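Local atomic coordinates of initiator protein NS1 (Murine minute virus, PDB entry 4R94), a protein that nicks and unwinds viral DNA to initiate and direct parvoviral genome replication, its N-terminal nickase domain binding the replication origin. Residues A[24-29]-A[143-148]; A[89-94]-A[116-121]; A[127-132]-A[209-214]; A[186-191]-A[197-202]. One frame throughout, in Å; residues are numbered along the deposited sequence.

Contact 1: residues A[24-29]-A[143-148]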
# COMPACT_ATOMS: atom_id res chain seq x y z
N GLU A 24 -7.01 16.89 -2.86
CA GLU A 24 -5.60 16.71 -3.16
C GLU A 24 -4.97 15.80 -2.12
O GLU A 24 -5.23 15.94 -0.92
CB GLU A 24 -4.86 18.06 -3.21
CG GLU A 24 -5.06 18.82 -4.52
CD GLU A 24 -4.18 20.07 -4.63
OE1 GLU A 24 -4.51 21.08 -3.99
OE2 GLU A 24 -3.16 20.03 -5.35
N VAL A 25 -4.18 14.83 -2.60
CA VAL A 25 -3.51 13.87 -1.71
C VAL A 25 -2.13 13.53 -2.26
O VAL A 25 -1.89 13.66 -3.45
CB VAL A 25 -4.32 12.54 -1.55
CG1 VAL A 25 -5.66 12.77 -0.85
CG2 VAL A 25 -4.52 11.86 -2.88
N PHE A 26 -1.23 13.10 -1.39
CA PHE A 26 0.05 12.56 -1.83
C PHE A 26 -0.14 11.17 -2.45
O PHE A 26 -1.07 10.44 -2.10
CB PHE A 26 1.04 12.41 -0.68
CG PHE A 26 1.42 13.70 0.00
CD1 PHE A 26 1.76 14.83 -0.72
CD2 PHE A 26 1.49 13.75 1.39
CE1 PHE A 26 2.13 16.00 -0.06
CE2 PHE A 26 1.86 14.91 2.04
CZ PHE A 26 2.17 16.04 1.31
N SER A 27 0.77 10.80 -3.33
CA SER A 27 0.82 9.46 -3.88
C SER A 27 2.16 8.84 -3.54
O SER A 27 3.21 9.38 -3.92
CB SER A 27 0.60 9.50 -5.40
OG SER A 27 0.92 8.24 -5.99
N PHE A 28 2.13 7.75 -2.78
CA PHE A 28 3.34 7.00 -2.43
C PHE A 28 3.30 5.58 -2.98
O PHE A 28 2.22 5.02 -3.21
CB PHE A 28 3.52 6.89 -0.91
CG PHE A 28 3.65 8.20 -0.20
CD1 PHE A 28 4.85 8.88 -0.19
CD2 PHE A 28 2.57 8.73 0.49
CE1 PHE A 28 4.98 10.07 0.48
CE2 PHE A 28 2.69 9.94 1.17
CZ PHE A 28 3.90 10.62 1.14
N VAL A 29 4.46 4.98 -3.18
CA VAL A 29 4.55 3.54 -3.39
C VAL A 29 5.52 2.95 -2.37
O VAL A 29 6.64 3.44 -2.20
CB VAL A 29 5.01 3.18 -4.82
CG1 VAL A 29 5.16 1.69 -4.97
CG2 VAL A 29 3.99 3.69 -5.83
N LYS A 143 7.98 15.83 0.58
CA LYS A 143 9.33 15.29 0.73
C LYS A 143 9.61 14.79 2.14
O LYS A 143 10.20 13.72 2.30
CB LYS A 143 10.37 16.36 0.37
CG LYS A 143 10.46 16.64 -1.13
CD LYS A 143 11.03 18.03 -1.37
CE LYS A 143 11.71 18.12 -2.72
NZ LYS A 143 12.96 17.32 -2.74
N TRP A 144 9.20 15.56 3.13
CA TRP A 144 9.32 15.16 4.53
C TRP A 144 8.54 13.87 4.79
O TRP A 144 9.05 12.97 5.47
CB TRP A 144 8.83 16.27 5.46
CG TRP A 144 8.94 15.96 6.92
CD1 TRP A 144 9.99 16.26 7.75
CD2 TRP A 144 7.96 15.31 7.75
NE1 TRP A 144 9.72 15.83 9.03
CE2 TRP A 144 8.48 15.25 9.06
CE3 TRP A 144 6.69 14.78 7.50
CZ2 TRP A 144 7.78 14.68 10.11
CZ3 TRP A 144 6.00 14.21 8.56
CH2 TRP A 144 6.54 14.16 9.84
N TRP A 145 7.33 13.79 4.25
CA TRP A 145 6.50 12.61 4.45
C TRP A 145 7.18 11.38 3.85
O TRP A 145 7.24 10.33 4.50
CB TRP A 145 5.10 12.81 3.84
CG TRP A 145 4.07 13.20 4.87
CD1 TRP A 145 3.79 14.47 5.30
CD2 TRP A 145 3.21 12.33 5.61
NE1 TRP A 145 2.80 14.43 6.26
CE2 TRP A 145 2.43 13.13 6.47
CE3 TRP A 145 3.03 10.93 5.63
CZ2 TRP A 145 1.48 12.59 7.34
CZ3 TRP A 145 2.08 10.40 6.48
CH2 TRP A 145 1.32 11.23 7.33
N ARG A 146 7.71 11.51 2.63
CA ARG A 146 8.39 10.37 2.01
C ARG A 146 9.58 9.92 2.85
O ARG A 146 9.79 8.72 3.04
CB ARG A 146 8.86 10.69 0.60
CG ARG A 146 9.33 9.44 -0.18
CD ARG A 146 10.53 9.72 -1.10
NE ARG A 146 11.72 10.05 -0.31
CZ ARG A 146 12.48 9.14 0.31
NH1 ARG A 146 12.17 7.85 0.23
NH2 ARG A 146 13.55 9.53 1.01
N ARG A 147 10.35 10.87 3.35
CA ARG A 147 11.52 10.51 4.15
C ARG A 147 11.13 9.79 5.45
O ARG A 147 11.72 8.76 5.79
CB ARG A 147 12.35 11.75 4.48
CG ARG A 147 13.58 11.43 5.31
CD ARG A 147 14.54 12.60 5.35
NE ARG A 147 13.87 13.83 5.77
CZ ARG A 147 13.65 14.16 7.04
NH1 ARG A 147 14.03 13.34 8.02
NH2 ARG A 147 13.03 15.29 7.34
N GLN A 148 10.15 10.33 6.16
CA GLN A 148 9.71 9.74 7.42
C GLN A 148 9.14 8.36 7.21
O GLN A 148 9.44 7.41 7.96
CB GLN A 148 8.66 10.63 8.09
CG GLN A 148 9.23 11.96 8.55
CD GLN A 148 10.29 11.79 9.60
OE1 GLN A 148 10.14 10.97 10.52
NE2 GLN A 148 11.38 12.53 9.48
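Arg-146, whose backbone packs on the ring of Phe-28, has its NH1 gripped by two acceptors, Val-183 O and Asn-150 OD1, and these draw its end away from the 24-29 strand. What remains at the contact is the base of the arginine: Phe-28 CE1 lies 3.7 Å from Arg-146 CA and 3.9 Å from its CB. The neighbouring CZ of Phe-28 reaches Trp-145 CB at 3.7 Å, which leaves the phenyl ring lodged against the start of both side chains. Helix 142-160 here covers one face of the central antiparallel sheet of an HUH-type nickase domain; the axis of segment 143-148 passes 10.1 Å from that of segment 24-29, the two directions 34° apart. No hydrogen bond joins the two segments, and the three aromatic residues that meet are all buried. Phe-26, on the same side of the strand as Phe-28, approaches the indole of Trp-145 over one face, with CE2 3.8 Å from CD1. The two rings meet obliquely, their planes 48° apart. The first torsion of Trp-145 is turned well off the staggered -60° (chi1 -99°), and the indole stands before Phe-26, while Phe-137 brings a further ring against that of Trp-145.

Contact 2: residues A[89-94]-A[116-121]. With MG (magnesium ion), chain B.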
# COMPACT_ATOMS: atom_id res chain seq x y z
N ILE A 89 0.80 -9.29 5.88
CA ILE A 89 1.82 -8.69 6.72
C ILE A 89 2.20 -7.31 6.19
O ILE A 89 2.25 -6.37 6.95
CB ILE A 89 3.06 -9.60 6.81
CG1 ILE A 89 2.70 -10.84 7.64
CG2 ILE A 89 4.23 -8.83 7.44
CD1 ILE A 89 3.76 -11.92 7.64
N PHE A 90 2.46 -7.18 4.89
CA PHE A 90 2.86 -5.86 4.38
C PHE A 90 1.74 -4.83 4.57
O PHE A 90 2.02 -3.66 4.84
CB PHE A 90 3.25 -5.94 2.91
CG PHE A 90 4.62 -6.50 2.67
CD1 PHE A 90 5.65 -6.34 3.60
CD2 PHE A 90 4.90 -7.18 1.49
CE1 PHE A 90 6.93 -6.86 3.35
CE2 PHE A 90 6.17 -7.68 1.24
CZ PHE A 90 7.18 -7.52 2.17
N ASP A 91 0.49 -5.25 4.45
CA ASP A 91 -0.62 -4.31 4.66
C ASP A 91 -0.55 -3.74 6.06
O ASP A 91 -0.65 -2.53 6.26
CB ASP A 91 -1.98 -4.98 4.42
CG ASP A 91 -3.10 -3.97 4.22
OD1 ASP A 91 -3.01 -3.17 3.26
OD2 ASP A 91 -4.06 -3.99 5.03
N SER A 92 -0.30 -4.62 7.04
CA SER A 92 -0.18 -4.14 8.42
C SER A 92 1.02 -3.22 8.60
O SER A 92 0.92 -2.22 9.30
CB SER A 92 -0.12 -5.32 9.43
OG SER A 92 1.11 -6.03 9.40
N LEU A 93 2.16 -3.54 7.98
CA LEU A 93 3.37 -2.73 8.13
C LEU A 93 3.27 -1.36 7.46
O LEU A 93 3.73 -0.35 8.02
CB LEU A 93 4.60 -3.48 7.58
CG LEU A 93 4.98 -4.77 8.32
CD1 LEU A 93 6.19 -5.36 7.62
CD2 LEU A 93 5.27 -4.53 9.81
N VAL A 94 2.70 -1.33 6.25
CA VAL A 94 2.47 -0.08 5.55
C VAL A 94 1.60 0.85 6.40
O VAL A 94 1.96 2.02 6.64
CB VAL A 94 1.80 -0.32 4.19
CG1 VAL A 94 1.35 1.01 3.57
CG2 VAL A 94 2.79 -1.03 3.25
N VAL A 116 -5.27 2.38 0.06
CA VAL A 116 -4.13 1.49 -0.07
C VAL A 116 -4.45 0.42 -1.11
O VAL A 116 -5.54 -0.15 -1.08
CB VAL A 116 -3.82 0.87 1.31
CG1 VAL A 116 -2.91 -0.34 1.21
CG2 VAL A 116 -3.24 1.95 2.24
N GLN A 117 -3.54 0.15 -2.05
CA GLN A 117 -3.76 -0.95 -3.00
C GLN A 117 -2.48 -1.71 -3.31
O GLN A 117 -1.49 -1.15 -3.83
CB GLN A 117 -4.38 -0.45 -4.31
CG GLN A 117 -4.58 -1.58 -5.32
CD GLN A 117 -5.72 -1.29 -6.28
OE1 GLN A 117 -6.86 -1.12 -5.85
NE2 GLN A 117 -5.43 -1.25 -7.57
N HIS A 118 -2.50 -3.00 -2.99
CA HIS A 118 -1.38 -3.89 -3.28
C HIS A 118 -1.49 -4.42 -4.69
O HIS A 118 -2.55 -4.91 -5.08
CB HIS A 118 -1.35 -5.07 -2.32
CG HIS A 118 -1.17 -4.68 -0.89
ND1 HIS A 118 0.05 -4.71 -0.27
CD2 HIS A 118 -2.06 -4.23 0.02
CE1 HIS A 118 -0.10 -4.31 0.99
NE2 HIS A 118 -1.37 -4.01 1.18
N GLU A 119 -0.38 -4.37 -5.41
CA GLU A 119 -0.32 -4.77 -6.81
C GLU A 119 0.92 -5.60 -7.13
O GLU A 119 1.85 -5.74 -6.32
CB GLU A 119 -0.35 -3.55 -7.73
CG GLU A 119 -1.60 -2.69 -7.57
CD GLU A 119 -1.67 -1.54 -8.56
OE1 GLU A 119 -0.63 -1.15 -9.14
OE2 GLU A 119 -2.79 -1.01 -8.73
N TRP A 120 0.94 -6.16 -8.34
CA TRP A 120 2.07 -6.93 -8.81
C TRP A 120 2.47 -6.39 -10.16
O TRP A 120 1.74 -6.54 -11.13
CB TRP A 120 1.74 -8.42 -8.91
CG TRP A 120 2.94 -9.25 -9.22
CD1 TRP A 120 3.46 -9.54 -10.46
CD2 TRP A 120 3.78 -9.91 -8.27
NE1 TRP A 120 4.57 -10.33 -10.33
CE2 TRP A 120 4.79 -10.58 -9.00
CE3 TRP A 120 3.78 -9.99 -6.88
CZ2 TRP A 120 5.79 -11.32 -8.37
CZ3 TRP A 120 4.77 -10.73 -6.25
CH2 TRP A 120 5.76 -11.39 -7.00
N GLY A 121 3.62 -5.74 -10.21
CA GLY A 121 4.09 -5.15 -11.45
C GLY A 121 4.84 -6.16 -12.29
O GLY A 121 5.48 -7.07 -11.77
MG MG B . 1.18 -0.22 -9.55
O HOH W 1 2.92 0.79 -10.19
O HOH W 2 1.31 -1.78 -11.02
O HOH W 3 0.22 1.02 -10.88
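Helix 89-94 passes strand 116-121 at 138° between their directions, and Asp-91 and His-118 are the pair whose CA atoms come nearest, 8.0 Å apart. One polar bond joins the two elements: His-118 NE2 donates to Asp-91 OD1 over 2.8 Å, with an N-H...O angle of 160°. The oxygen lies in the plane of the imidazole and is met on its anti side, somewhat out of the carboxylate plane. The carboxylate and ring planes are strongly inclined to each other. Asp-91 holds its CG anti to the backbone N (chi1 -163°), which swings OD1 down to the strand, where Val-116 CG1 also touches it at 3.5 Å. OD2 forms a salt bridge with Lys-95. On the far edge of the imidazole, ND1 is hydrogen-bonded to Trp-126 NE1, so both ring nitrogens are engaged and the rotation of the ring is fixed; accepting there while donating from NE2 is consistent with a neutral histidine. Phe-90 completes the setting, its CB 4.2 Å from His-118 CE1.

The opposite side of the strand serves the metal. Gln-117 NE2 donates to the anti lone pair of Glu-119 OE2 at 2.9 Å, and Lys-214 forms a salt bridge with the same oxygen. Thus oriented, Glu-119 presents OE1 to the magnesium ion at 2.1 Å. A carboxylate and two histidines, His-127 and His-129, on adjacent strands of an antiparallel sheet form the divalent-metal site characteristic of HUH endonucleases.

Contact 3: residues A[127-132]-A[209-214]. With MG (magnesium ion), chain B.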
# COMPACT_ATOMS: atom_id res chain seq x y z
N HIS A 127 4.16 -4.41 -4.88
CA HIS A 127 4.31 -3.05 -4.37
C HIS A 127 2.97 -2.59 -3.85
O HIS A 127 1.95 -3.22 -4.12
CB HIS A 127 4.84 -2.10 -5.44
CG HIS A 127 3.98 -2.00 -6.65
ND1 HIS A 127 3.87 -3.02 -7.58
CD2 HIS A 127 3.18 -1.00 -7.09
CE1 HIS A 127 3.06 -2.63 -8.55
NE2 HIS A 127 2.62 -1.41 -8.27
N CYS A 128 2.97 -1.49 -3.11
CA CYS A 128 1.73 -1.03 -2.49
C CYS A 128 1.57 0.47 -2.69
O CYS A 128 2.38 1.27 -2.22
CB CYS A 128 1.73 -1.42 -1.00
SG CYS A 128 0.20 -1.00 -0.19
N HIS A 129 0.54 0.84 -3.44
CA HIS A 129 0.17 2.23 -3.61
C HIS A 129 -0.54 2.77 -2.38
O HIS A 129 -1.42 2.12 -1.83
CB HIS A 129 -0.73 2.40 -4.82
CG HIS A 129 -0.06 2.10 -6.11
ND1 HIS A 129 0.57 3.07 -6.85
CD2 HIS A 129 0.09 0.94 -6.79
CE1 HIS A 129 1.06 2.52 -7.95
NE2 HIS A 129 0.79 1.23 -7.94
N VAL A 130 -0.15 3.96 -1.97
CA VAL A 130 -0.86 4.69 -0.93
C VAL A 130 -1.20 6.10 -1.39
O VAL A 130 -0.31 6.87 -1.77
CB VAL A 130 -0.04 4.78 0.37
CG1 VAL A 130 -0.83 5.56 1.43
CG2 VAL A 130 0.34 3.39 0.83
N LEU A 131 -2.48 6.44 -1.32
CA LEU A 131 -2.90 7.83 -1.46
C LEU A 131 -3.25 8.33 -0.08
O LEU A 131 -3.99 7.66 0.64
CB LEU A 131 -4.10 7.96 -2.40
CG LEU A 131 -3.94 7.38 -3.81
CD1 LEU A 131 -5.23 7.66 -4.62
CD2 LEU A 131 -2.70 7.95 -4.50
N ILE A 132 -2.75 9.50 0.31
CA ILE A 132 -3.08 10.00 1.65
C ILE A 132 -3.02 11.53 1.70
O ILE A 132 -2.10 12.15 1.16
CB ILE A 132 -2.13 9.40 2.73
CG1 ILE A 132 -2.53 9.86 4.13
CG2 ILE A 132 -0.67 9.74 2.44
CD1 ILE A 132 -1.89 9.03 5.23
N TYR A 209 -11.13 6.05 -11.49
CA TYR A 209 -10.73 5.98 -12.89
C TYR A 209 -9.46 5.18 -13.13
O TYR A 209 -9.08 4.94 -14.28
CB TYR A 209 -10.55 7.39 -13.45
CG TYR A 209 -11.80 8.23 -13.44
CD1 TYR A 209 -13.02 7.70 -13.85
CD2 TYR A 209 -11.76 9.55 -13.02
CE1 TYR A 209 -14.17 8.47 -13.84
CE2 TYR A 209 -12.90 10.34 -13.02
CZ TYR A 209 -14.10 9.79 -13.43
OH TYR A 209 -15.25 10.56 -13.42
N TYR A 210 -8.76 4.78 -12.07
CA TYR A 210 -7.52 4.04 -12.28
C TYR A 210 -7.39 2.83 -11.33
O TYR A 210 -7.34 1.69 -11.80
CB TYR A 210 -6.31 4.99 -12.13
CG TYR A 210 -5.01 4.27 -12.37
CD1 TYR A 210 -4.67 3.80 -13.63
CD2 TYR A 210 -4.12 4.05 -11.32
CE1 TYR A 210 -3.48 3.12 -13.85
CE2 TYR A 210 -2.93 3.37 -11.53
CZ TYR A 210 -2.62 2.91 -12.79
OH TYR A 210 -1.44 2.23 -12.98
N PHE A 211 -7.31 3.02 -10.01
CA PHE A 211 -7.03 1.83 -9.19
C PHE A 211 -8.15 0.79 -9.24
O PHE A 211 -7.88 -0.41 -9.24
CB PHE A 211 -6.72 2.23 -7.74
CG PHE A 211 -5.39 2.90 -7.58
CD1 PHE A 211 -4.23 2.22 -7.89
CD2 PHE A 211 -5.31 4.24 -7.19
CE1 PHE A 211 -2.98 2.84 -7.78
CE2 PHE A 211 -4.08 4.87 -7.07
CZ PHE A 211 -2.91 4.17 -7.38
N LEU A 212 -9.39 1.24 -9.32
CA LEU A 212 -10.51 0.30 -9.41
C LEU A 212 -10.67 -0.35 -10.80
O LEU A 212 -11.52 -1.22 -10.99
CB LEU A 212 -11.82 1.01 -9.01
CG LEU A 212 -11.94 1.45 -7.55
CD1 LEU A 212 -13.37 1.91 -7.20
CD2 LEU A 212 -11.47 0.33 -6.60
N THR A 213 -9.84 0.04 -11.76
CA THR A 213 -9.91 -0.59 -13.08
C THR A 213 -9.03 -1.84 -13.20
O THR A 213 -9.11 -2.54 -14.22
CB THR A 213 -9.49 0.37 -14.22
OG1 THR A 213 -8.07 0.61 -14.18
CG2 THR A 213 -10.24 1.68 -14.14
N LYS A 214 -8.20 -2.11 -12.20
CA LYS A 214 -7.25 -3.21 -12.29
C LYS A 214 -7.93 -4.58 -12.22
O LYS A 214 -9.03 -4.72 -11.69
CB LYS A 214 -6.18 -3.12 -11.18
CG LYS A 214 -5.42 -1.78 -11.10
CD LYS A 214 -4.67 -1.46 -12.39
CE LYS A 214 -3.86 -0.16 -12.24
NZ LYS A 214 -2.61 -0.32 -11.41
MG MG B . 1.18 -0.22 -9.55
O HOH W 3 0.22 1.02 -10.88
O HOH W 1 2.92 0.79 -10.19
O HOH W 2 1.31 -1.78 -11.02
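Strand 127-132 faces the C-terminal end of helix 203-211, which closes in a wider pi-type turn and then a type I turn from Phe-211 to Lys-214; His-129 and Phe-211 are the nearest pair, with CA atoms 9.1 Å apart. This is the nuclease centre of the HUH fold, the strand carrying the metal-binding histidines and the helix end carrying the active-site residue Tyr-210. Phe-211 lays its CE1 over one face of the His-129 imidazole, 3.4 Å from CG, the rings meeting obliquely with planes 55° apart. Its CE2 leans on Leu-131 CD1 at 3.9 Å, so the phenyl ring spans two side chains on one side of the strand. Covering the Phe-211 ring in turn, Tyr-210 CD2 sits over its centre. The magnesium ion takes His-129 NE2 at 2.2 Å and His-127 NE2 at 2.3 Å; the latter ring gets there with CG between the backbone N and the carbonyl carbon (chi1 59°). Glu-119 and three waters complete six ligands. Beyond the tyrosine, Thr-213 folds its OG1 back onto Tyr-210 O, which also accepts from Thr-213 N. Water 3, 2.0 Å from the magnesium ion, is hydrogen-bonded to Tyr-210 OH at 2.9 Å.

Contact 4: residues A[186-191]-A[197-202]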
# COMPACT_ATOMS: atom_id res chain seq x y z
N LEU A 186 5.31 10.45 -5.66
CA LEU A 186 5.03 10.94 -7.02
C LEU A 186 5.46 12.39 -7.15
O LEU A 186 5.09 13.23 -6.34
CB LEU A 186 3.54 10.81 -7.35
CG LEU A 186 3.23 11.20 -8.81
CD1 LEU A 186 3.81 10.15 -9.75
CD2 LEU A 186 1.73 11.35 -9.02
N THR A 187 6.23 12.67 -8.21
CA THR A 187 6.65 14.04 -8.49
C THR A 187 6.33 14.34 -9.94
O THR A 187 6.03 13.44 -10.71
CB THR A 187 8.16 14.25 -8.26
OG1 THR A 187 8.91 13.30 -9.04
CG2 THR A 187 8.52 14.10 -6.79
N TYR A 188 6.38 15.61 -10.32
CA TYR A 188 6.33 15.92 -11.73
C TYR A 188 7.61 15.42 -12.43
O TYR A 188 8.68 15.39 -11.82
CB TYR A 188 6.16 17.42 -11.94
CG TYR A 188 4.84 17.93 -11.43
CD1 TYR A 188 4.69 18.32 -10.10
CD2 TYR A 188 3.73 17.98 -12.27
CE1 TYR A 188 3.48 18.77 -9.63
CE2 TYR A 188 2.52 18.42 -11.80
CZ TYR A 188 2.40 18.82 -10.48
OH TYR A 188 1.20 19.26 -10.02
N LYS A 189 7.47 15.02 -13.69
CA LYS A 189 8.62 14.61 -14.50
C LYS A 189 9.70 15.70 -14.48
O LYS A 189 9.39 16.90 -14.52
CB LYS A 189 8.20 14.30 -15.94
CG LYS A 189 7.26 13.09 -16.10
CD LYS A 189 6.92 12.81 -17.57
CE LYS A 189 6.02 13.88 -18.16
NZ LYS A 189 5.67 13.66 -19.60
N HIS A 190 10.97 15.30 -14.42
CA HIS A 190 12.06 16.28 -14.34
C HIS A 190 13.40 15.71 -14.81
O HIS A 190 13.54 14.51 -15.04
CB HIS A 190 12.20 16.79 -12.90
CG HIS A 190 12.55 15.72 -11.92
ND1 HIS A 190 13.79 15.63 -11.32
CD2 HIS A 190 11.82 14.68 -11.44
CE1 HIS A 190 13.80 14.58 -10.51
NE2 HIS A 190 12.62 13.99 -10.56
N LYS A 191 14.39 16.59 -14.96
CA LYS A 191 15.75 16.16 -15.26
C LYS A 191 16.45 15.80 -13.95
O LYS A 191 16.15 16.38 -12.91
CB LYS A 191 16.52 17.24 -16.02
CG LYS A 191 15.83 17.75 -17.28
CD LYS A 191 16.05 16.82 -18.47
CE LYS A 191 15.23 17.28 -19.67
NZ LYS A 191 15.42 16.42 -20.88
N TYR A 197 9.34 18.47 -7.91
CA TYR A 197 8.20 19.03 -7.20
C TYR A 197 7.21 17.93 -6.91
O TYR A 197 6.90 17.14 -7.79
CB TYR A 197 7.52 20.12 -8.03
CG TYR A 197 8.34 21.36 -8.25
CD1 TYR A 197 8.43 22.33 -7.26
CD2 TYR A 197 9.02 21.57 -9.45
CE1 TYR A 197 9.17 23.48 -7.46
CE2 TYR A 197 9.77 22.72 -9.65
CZ TYR A 197 9.84 23.67 -8.66
OH TYR A 197 10.57 24.82 -8.85
N THR A 198 6.73 17.88 -5.68
CA THR A 198 5.71 16.91 -5.29
C THR A 198 4.47 17.07 -6.16
O THR A 198 4.01 18.20 -6.37
CB THR A 198 5.34 17.08 -3.83
OG1 THR A 198 6.50 16.83 -3.04
CG2 THR A 198 4.20 16.13 -3.44
N LYS A 199 3.96 15.95 -6.68
CA LYS A 199 2.75 15.98 -7.52
C LYS A 199 1.57 15.36 -6.77
O LYS A 199 1.46 14.14 -6.69
CB LYS A 199 2.99 15.23 -8.84
CG LYS A 199 1.79 15.24 -9.81
CD LYS A 199 2.17 14.63 -11.14
CE LYS A 199 0.96 14.54 -12.07
NZ LYS A 199 1.27 13.69 -13.25
N CYS A 200 0.71 16.20 -6.22
CA CYS A 200 -0.48 15.69 -5.57
C CYS A 200 -1.44 15.16 -6.63
O CYS A 200 -1.42 15.60 -7.79
CB CYS A 200 -1.13 16.76 -4.71
SG CYS A 200 -0.07 17.27 -3.32
N VAL A 201 -2.25 14.19 -6.25
CA VAL A 201 -3.25 13.66 -7.16
C VAL A 201 -4.62 13.88 -6.56
O VAL A 201 -4.74 14.25 -5.39
CB VAL A 201 -3.03 12.17 -7.46
CG1 VAL A 201 -1.65 11.95 -8.07
CG2 VAL A 201 -3.18 11.33 -6.21
N LEU A 202 -5.65 13.67 -7.37
CA LEU A 202 -7.02 13.83 -6.91
C LEU A 202 -7.57 12.48 -6.45
O LEU A 202 -7.70 11.54 -7.25
CB LEU A 202 -7.90 14.43 -8.02
CG LEU A 202 -7.57 15.87 -8.44
CD1 LEU A 202 -8.68 16.42 -9.32
CD2 LEU A 202 -7.35 16.78 -7.25
O HOH W 4 2.56 12.83 -4.44
O HOH W 5 9.34 17.58 -10.54
O HOH W 6 0.79 18.99 -7.08
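Thr-187 and Thr-198 face each other as a single antiparallel, non-hydrogen-bonded pair, flanked by two backbone bonds. Lys-199 N donates to Leu-186 O at 3.0 Å, almost straight at 171°, and Tyr-188 N donates to Tyr-197 O, also at 3.0 Å. Waters add to these bonds and serve main-chain groups that lack a direct partner across the bridge. Water 4 donates to Leu-186 O as well as to Lys-199 O, the latter at 2.8 Å. Water 5 accepts from Tyr-197 N at 2.8 Å and donates to Tyr-188 O at 2.6 Å, so that the return bond of the Tyr-188/Tyr-197 pair runs through a water. Water 6 accepts from Cys-200 N at 2.9 Å and is hydrogen-bonded to Tyr-188 OH, besides a weak bond to Thr-198 O. The Tyr-188 ring is held across the second segment: the extended chain of Lys-199 runs over one face, CG lying 3.8 Å from the ring centroid in a CH-pi contact. Leu-186 CD2 packs on Val-201 CG1 at 3.6 Å. The direct bonds and most water bridges are made by the main chain, so the pairing probably owes little to polar side chains; it closes the loop that bears the origin-binding residues 191-195.

In the fold
From the N terminus, strand 24-31 opens contact 1, and the long loop that returns at helix 142-160 contains the whole of contact 2, where helix 81-104 meets strand 112-121. Contact 3 opens on strand 125-134, before contact 1 has closed, so the two cross; it ends at 209-214. Contact 4 closes a short loop within the span of contact 3, just ahead of helix 203-211. Contacts 1, 2 and 3 meet on one antiparallel sheet: strand 125-134 lies between 24-31 and 112-121, and contacts 2 and 3 share the magnesium ion. Contact 4 joins the same sheet through Leu-186 and Val-201, which pair with strand 24-31.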